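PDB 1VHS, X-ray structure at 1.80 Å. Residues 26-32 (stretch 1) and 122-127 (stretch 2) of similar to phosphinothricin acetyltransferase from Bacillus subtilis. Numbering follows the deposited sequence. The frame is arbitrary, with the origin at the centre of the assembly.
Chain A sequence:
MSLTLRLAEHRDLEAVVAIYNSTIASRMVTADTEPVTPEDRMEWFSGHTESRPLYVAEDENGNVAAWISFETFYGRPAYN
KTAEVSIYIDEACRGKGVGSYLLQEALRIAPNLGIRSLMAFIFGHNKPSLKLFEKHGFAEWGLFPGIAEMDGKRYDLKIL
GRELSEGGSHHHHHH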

# COMPACT_ATOMS: atom_id res chain seq x y z
N SER A 26 -11.97 8.86 5.42
CA SER A 26 -11.44 8.60 6.76
C SER A 26 -10.11 9.29 7.02
O SER A 26 -9.68 9.40 8.16
CB SER A 26 -11.27 7.09 6.97
OG SER A 26 -10.26 6.58 6.11
N ARG A 27 -9.47 9.76 5.95
CA ARG A 27 -8.18 10.43 6.06
C ARG A 27 -7.28 9.67 7.03
O ARG A 27 -6.72 10.24 7.96
CB ARG A 27 -8.36 11.88 6.52
CG ARG A 27 -8.96 12.77 5.45
CD ARG A 27 -9.09 14.21 5.90
NE ARG A 27 -9.49 15.09 4.80
CZ ARG A 27 -10.63 14.97 4.12
NH1 ARG A 27 -11.50 14.02 4.42
NH2 ARG A 27 -10.90 15.82 3.14
N MSE A 28 -7.16 8.37 6.78
CA MSE A 28 -6.35 7.51 7.63
C MSE A 28 -5.20 6.85 6.88
O MSE A 28 -4.24 6.39 7.50
CB MSE A 28 -7.24 6.42 8.24
CG MSE A 28 -6.63 5.70 9.42
SE MSE A 28 -6.82 6.72 11.06
CE MSE A 28 -7.79 5.41 12.10
N VAL A 29 -5.29 6.80 5.55
CA VAL A 29 -4.25 6.14 4.77
C VAL A 29 -3.72 6.89 3.55
O VAL A 29 -2.58 6.67 3.14
CB VAL A 29 -4.72 4.75 4.30
N THR A 30 -4.54 7.76 2.97
CA THR A 30 -4.12 8.50 1.77
C THR A 30 -3.81 9.97 1.98
O THR A 30 -4.29 10.60 2.93
CB THR A 30 -5.18 8.38 0.66
OG1 THR A 30 -4.80 9.20 -0.45
CG2 THR A 30 -6.55 8.82 1.17
N ALA A 31 -3.01 10.52 1.07
CA ALA A 31 -2.60 11.92 1.11
C ALA A 31 -3.51 12.82 0.28
O ALA A 31 -3.17 13.96 -0.02
CB ALA A 31 -1.17 12.05 0.62
N ASP A 32 -4.67 12.29 -0.12
CA ASP A 32 -5.63 13.06 -0.90
C ASP A 32 -6.86 13.36 -0.06
O ASP A 32 -7.31 12.52 0.72
CB ASP A 32 -6.05 12.29 -2.15
CG ASP A 32 -5.04 12.39 -3.28
OD1 ASP A 32 -4.86 13.50 -3.82
OD2 ASP A 32 -4.43 11.36 -3.63
N ILE A 122 2.95 5.10 6.73
CA ILE A 122 1.70 5.10 7.46
C ILE A 122 1.54 6.33 8.34
O ILE A 122 2.47 6.73 9.04
CB ILE A 122 1.63 3.83 8.37
CG1 ILE A 122 1.85 2.57 7.52
CG2 ILE A 122 0.29 3.77 9.10
CD1 ILE A 122 2.09 1.29 8.32
N PHE A 123 0.37 6.94 8.29
CA PHE A 123 0.12 8.12 9.12
C PHE A 123 0.29 7.77 10.60
O PHE A 123 -0.13 6.70 11.04
CB PHE A 123 -1.28 8.65 8.87
CG PHE A 123 -1.42 9.40 7.58
CD1 PHE A 123 -2.57 9.27 6.81
CD2 PHE A 123 -0.41 10.25 7.15
CE1 PHE A 123 -2.71 9.97 5.62
CE2 PHE A 123 -0.54 10.96 5.96
CZ PHE A 123 -1.69 10.82 5.19
N GLY A 124 0.90 8.68 11.35
CA GLY A 124 1.13 8.44 12.77
C GLY A 124 -0.10 8.13 13.60
O GLY A 124 0.00 7.45 14.63
N HIS A 125 -1.27 8.60 13.17
CA HIS A 125 -2.50 8.35 13.92
C HIS A 125 -3.21 7.05 13.55
O HIS A 125 -4.24 6.73 14.14
CB HIS A 125 -3.46 9.53 13.77
CG HIS A 125 -3.87 9.81 12.36
ND1 HIS A 125 -2.97 10.17 11.39
CD2 HIS A 125 -5.08 9.80 11.76
CE1 HIS A 125 -3.61 10.37 10.25
NE2 HIS A 125 -4.89 10.15 10.45
N ASN A 126 -2.68 6.31 12.59
CA ASN A 126 -3.31 5.05 12.18
C ASN A 126 -2.71 3.91 13.01
O ASN A 126 -1.90 3.13 12.52
CB ASN A 126 -3.07 4.78 10.70
CG ASN A 126 -3.90 3.61 10.17
OD1 ASN A 126 -4.42 2.80 10.95
ND2 ASN A 126 -4.01 3.51 8.85
N LYS A 127 -3.13 3.84 14.27
CA LYS A 127 -2.65 2.83 15.20
C LYS A 127 -2.84 1.38 14.73
O LYS A 127 -1.93 0.56 14.86
CB LYS A 127 -3.32 3.02 16.56
CG LYS A 127 -3.05 4.37 17.20
CD LYS A 127 -1.57 4.59 17.44
CE LYS A 127 -1.31 5.92 18.13
NZ LYS A 127 0.14 6.13 18.36
O HOH W 1 -1.90 5.53 7.01

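How do the two backbones meet? Stretch 1 has no regular helix or strand; Arg27, with positive phi, is the first residue to leave the preceding helix. Stretch 2 runs off a strand at Ile122 and Phe123 into a type I turn from Phe123 to Asn126, closed by Asn126 N to Phe123 O at 3.0 Å. The closest CA pair across the two stretches is Met28 CA and Asn126 CA, 6.0 Å apart, and together they bury 326 Å².

What do the polar side chains of the turn grip? They reach two backbone carbonyls of stretch 1, Arg27 O and Met28 O. His125 NE2 donates to Arg27 O at 3.1 Å with a nearly straight angle of 165°, so this ring nitrogen carries a proton; chi1 near +60° (p) helps bring the ring to the carbonyl. Asn126 ND2 makes a weak, bent bond to Met28 O at 3.2 Å. An amide suits this place because its other end, OD1, caps the helix that follows. A water adds a bridge, donating to Met28 O at 2.5 Å and accepting from Phe123 N at 3.0 Å.

Where does the Phe123 ring go? Its CA-to-CB bond points toward stretch 1, and the buried ring lies along the backbone from Met28 to Ala31. Carbonyl oxygens meet its edge near the ring plane: Met28 O is 3.4 Å from Phe123 CD1, and Thr30 O is 3.2 Å from Phe123 CE1. The polarised C-H edge of an aromatic ring tolerates such oxygens well.

How does Met28 contribute if its CA-to-CB bond points away? Its long, flexible selenomethionine side chain still returns to the contact, with Met28 CG 3.5 Å from Asn126 ND2 and Met28 SE 3.6 Å from His125 CD2. The selenium approaches the imidazole obliquely, adding apolar cover beside the hydrogen bonds.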